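Local coordinates for protein aminotransferase (Psychrobacter arcticus 273-4, PDB 3IF2) that probably transfers amino groups between amino acids and keto acids such as valine and pyruvate, using bound pyridoxal 5'-phosphate as cofactor, at residues Leu382-Arg385 with Leu386-Lys389; Gly429-Val432 with Ile433-Val437. One frame throughout, in Å; residues are numbered along the deposited sequence.

Contact 1 (Leu382-Arg385 with Leu386-Lys389); sequences LYER and LKAK
Leu-386 N donates to Leu-382 O one turn back (3.0 Å), nearly straight at 171°, and the i to i+4 pattern runs on through Lys-387 N to Tyr-383 O and Ala-388 N to Glu-384 O. It frays at the last step: Lys-389 N to Arg-385 O is weak at 3.3 Å and 128°, and Lys-389 N also reaches Leu-386 O as the chain turns out of the helix. On the buried side Leu-382 CG meets Leu-386 CD1 at 3.8 Å, two branched apolar chains suited to the cover given by Val-436 of helix 423-441. The outer side is polar. Lys-387 leaves with CG anti to its backbone N (chi1 178°), then bends at chi3 and chi4, which takes CE past the Tyr-383 ring, 3.5 Å from OH, and brings NZ back to Glu-384. Lys-387 NZ forms a salt bridge with Glu-384 OE1 at 3.0 Å, arriving from above the carboxylate plane. Asp-23 accepts a hydrogen bond from Tyr-383 OH and makes a long, weak ion pair with Lys-387 NZ. With a methionine in place of Lys-387, the Glu-384 carboxylate would probably be left without its charged mate and the weak pairing with Asp-23 would be lost. The lysine ammonium thus has one close acid and a second, more distant one, which is likely to favour its charged form and to link this helix end electrostatically to helix 16-29.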
# COMPACT_ATOMS: atom_id res chain seq x y z
N LEU A 382 -33.25 9.32 -4.67
CA LEU A 382 -33.74 8.11 -3.99
C LEU A 382 -32.78 7.73 -2.86
O LEU A 382 -33.22 7.46 -1.76
CB LEU A 382 -33.88 6.93 -4.97
CG LEU A 382 -34.39 5.58 -4.45
CD1 LEU A 382 -35.70 5.79 -3.74
CD2 LEU A 382 -34.52 4.56 -5.59
N TYR A 383 -31.48 7.73 -3.13
CA TYR A 383 -30.44 7.45 -2.12
C TYR A 383 -30.59 8.33 -0.86
O TYR A 383 -30.48 7.82 0.25
CB TYR A 383 -29.04 7.59 -2.73
CG TYR A 383 -27.93 7.80 -1.73
CD1 TYR A 383 -27.33 6.73 -1.07
CD2 TYR A 383 -27.46 9.10 -1.45
CE1 TYR A 383 -26.29 6.94 -0.13
CE2 TYR A 383 -26.43 9.32 -0.52
CZ TYR A 383 -25.86 8.23 0.13
OH TYR A 383 -24.86 8.46 1.03
N GLU A 384 -30.83 9.63 -1.06
CA GLU A 384 -30.99 10.58 0.06
C GLU A 384 -32.23 10.27 0.88
O GLU A 384 -32.19 10.34 2.11
CB GLU A 384 -31.07 12.05 -0.45
CG GLU A 384 -29.79 12.58 -1.13
CD GLU A 384 -28.58 12.76 -0.20
OE1 GLU A 384 -28.76 12.96 1.02
OE2 GLU A 384 -27.43 12.73 -0.72
N ARG A 385 -33.33 9.94 0.21
CA ARG A 385 -34.60 9.61 0.89
C ARG A 385 -34.51 8.33 1.70
O ARG A 385 -35.00 8.28 2.83
CB ARG A 385 -35.75 9.51 -0.11
CG ARG A 385 -36.15 10.86 -0.67
CD ARG A 385 -36.97 10.68 -1.93
NE ARG A 385 -37.16 11.96 -2.61
CZ ARG A 385 -38.32 12.60 -2.81
NH1 ARG A 385 -39.50 12.09 -2.44
NH2 ARG A 385 -38.28 13.76 -3.46
N LEU A 386 -33.89 7.30 1.11
CA LEU A 386 -33.64 6.02 1.80
C LEU A 386 -32.68 6.22 2.99
O LEU A 386 -32.93 5.66 4.07
CB LEU A 386 -33.10 4.96 0.83
CG LEU A 386 -33.99 4.52 -0.33
CD1 LEU A 386 -33.19 3.71 -1.34
CD2 LEU A 386 -35.20 3.75 0.17
N LYS A 387 -31.63 7.02 2.80
CA LYS A 387 -30.64 7.33 3.88
C LYS A 387 -31.30 7.95 5.11
O LYS A 387 -30.95 7.59 6.25
CB LYS A 387 -29.48 8.21 3.37
CG LYS A 387 -28.42 8.63 4.42
CD LYS A 387 -27.09 9.12 3.79
CE LYS A 387 -27.27 10.31 2.83
NZ LYS A 387 -27.76 11.58 3.46
N ALA A 388 -32.25 8.87 4.87
CA ALA A 388 -33.04 9.53 5.93
C ALA A 388 -34.03 8.55 6.63
O ALA A 388 -34.48 8.86 7.73
CB ALA A 388 -33.80 10.78 5.38
N LYS A 389 -34.36 7.42 5.98
CA LYS A 389 -35.21 6.33 6.55
C LYS A 389 -34.37 5.09 6.97
O LYS A 389 -34.90 3.96 7.07
CB LYS A 389 -36.35 5.95 5.58
CG LYS A 389 -37.24 7.14 5.18
CD LYS A 389 -38.43 6.76 4.29
CE LYS A 389 -39.68 6.40 5.11
NZ LYS A 389 -40.32 7.57 5.80

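Contact 2 (Gly429-Val432 with Ile433-Val437); sequences GIKV and IGEVV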
# COMPACT_ATOMS: atom_id res chain seq x y z
N GLY A 429 -34.52 -3.82 4.45
CA GLY A 429 -34.07 -2.87 3.44
C GLY A 429 -34.94 -2.86 2.20
O GLY A 429 -35.38 -1.80 1.78
N ILE A 430 -35.20 -4.04 1.65
CA ILE A 430 -36.07 -4.18 0.47
C ILE A 430 -37.51 -3.73 0.79
O ILE A 430 -38.15 -3.13 -0.08
CB ILE A 430 -36.01 -5.60 -0.13
CG1 ILE A 430 -34.63 -5.85 -0.72
CG2 ILE A 430 -37.05 -5.80 -1.24
CD1 ILE A 430 -34.40 -7.28 -1.10
N LYS A 431 -38.00 -3.99 2.01
CA LYS A 431 -39.33 -3.52 2.44
C LYS A 431 -39.44 -1.99 2.30
O LYS A 431 -40.40 -1.50 1.72
CB LYS A 431 -39.66 -3.96 3.89
CG LYS A 431 -41.09 -3.66 4.40
CD LYS A 431 -41.22 -4.04 5.89
CE LYS A 431 -42.62 -3.84 6.46
NZ LYS A 431 -43.09 -2.42 6.34
N VAL A 432 -38.42 -1.27 2.80
CA VAL A 432 -38.35 0.21 2.74
C VAL A 432 -38.17 0.68 1.29
O VAL A 432 -38.84 1.62 0.88
CB VAL A 432 -37.23 0.80 3.66
CG1 VAL A 432 -37.21 2.34 3.59
CG2 VAL A 432 -37.43 0.36 5.11
N ILE A 433 -37.27 0.04 0.55
CA ILE A 433 -37.08 0.32 -0.89
C ILE A 433 -38.40 0.16 -1.65
O ILE A 433 -38.73 1.00 -2.48
CB ILE A 433 -36.01 -0.60 -1.54
CG1 ILE A 433 -34.60 -0.22 -1.05
CG2 ILE A 433 -36.04 -0.49 -3.08
CD1 ILE A 433 -33.52 -1.25 -1.37
N GLY A 434 -39.16 -0.88 -1.32
CA GLY A 434 -40.45 -1.10 -1.95
C GLY A 434 -41.47 -0.02 -1.65
O GLY A 434 -42.13 0.48 -2.56
N GLU A 435 -41.59 0.35 -0.37
CA GLU A 435 -42.56 1.36 0.06
C GLU A 435 -42.26 2.71 -0.58
O GLU A 435 -43.14 3.28 -1.23
CB GLU A 435 -42.63 1.46 1.60
CG GLU A 435 -43.38 0.27 2.24
CD GLU A 435 -43.19 0.15 3.75
OE1 GLU A 435 -42.06 0.39 4.25
OE2 GLU A 435 -44.16 -0.23 4.45
N VAL A 436 -41.01 3.17 -0.46
CA VAL A 436 -40.60 4.46 -1.02
C VAL A 436 -40.81 4.55 -2.54
O VAL A 436 -41.42 5.52 -3.02
CB VAL A 436 -39.14 4.83 -0.62
CG1 VAL A 436 -38.65 6.08 -1.35
CG2 VAL A 436 -39.04 5.01 0.90
N VAL A 437 -40.38 3.51 -3.27
CA VAL A 437 -40.48 3.46 -4.74
C VAL A 437 -41.92 3.33 -5.25
O VAL A 437 -42.29 4.00 -6.21
CB VAL A 437 -39.57 2.36 -5.36
CG1 VAL A 437 -39.86 2.16 -6.85
CG2 VAL A 437 -38.09 2.69 -5.12
O HOH W 1 -45.34 -0.90 6.81
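Gly-429 O receives the N-H of Ile-433 at 2.9 Å, and the next three carbonyls are likewise taken by amides four residues on. Ile-430 O takes Gly-434 N at 2.8 Å, Lys-431 O takes Glu-435 N at 3.0 Å, and Val-432 O takes Val-436 N in a nearly straight bond of 173°. Every carbonyl of 429-432 is therefore satisfied within the helix, and Val-437 N continues the series to Ile-433 O.

The charged side chains meet on the exposed face. Lys-431 runs out extended and bends only at chi4 (-59°), which brings NZ within reach of the Glu-435 carboxylate, whose own chain is stretched out beyond CG. Lys-431 NZ and Glu-435 OE2 form a salt bridge whose hydrogen bond is weak, at 3.1 Å. A water closes a triangle with the pair: it accepts from Lys-431 NZ at 2.8 Å and donates to Glu-435 OE2 at 2.7 Å. Both charged atoms thus have a second partner, and the water adds an indirect route between them beside the direct one. Long, flexible lysine and glutamate suit this outer face, where their ends can meet and still be hydrated.

The remaining side chains are apolar, with Ile-430 and Ile-433 buried. Ile-433 lays CG1 against Gly-429 O at 3.3 Å and packs on Ile-393, while Ile-430 is covered by Leu-347 and Leu-348 of helix 324-351. Val-432 CG1 and Val-436 CG2 touch only loosely, at 4.2 Å. Gly-434 is buried, and a side chain there would begin close to Ile-430 O. The arrangement is that of an amphipathic alpha-helix with an i to i+4 lysine-glutamate salt bridge on its polar face, here in the C-terminal helix of a class I/II aminotransferase.

Overall arrangement
Contact 1 precedes contact 2 in the chain, and the two helical pieces, 379-388 and 423-441, pack against each other with contact centres about 10 Å apart. Their apolar faces meet: Leu-382 CD1 lies 3.8 Å from Val-436 CG1, and Leu-382 CD2 is 4.1 Å from Val-437 CG2. Nearby, Leu-386 CD2 approaches Ile-433 CA at 4.1 Å, and the aliphatic part of Lys-389 adds CD against Val-436 CG2 at 3.9 Å. Ile-393 touches both helices, through Leu-386 and Ile-433. The contact centres lie about 25 and 26 Å from the chain's centre, on the same side, and both contacts stand away from the pyridoxal phosphate pocket around Lys-276.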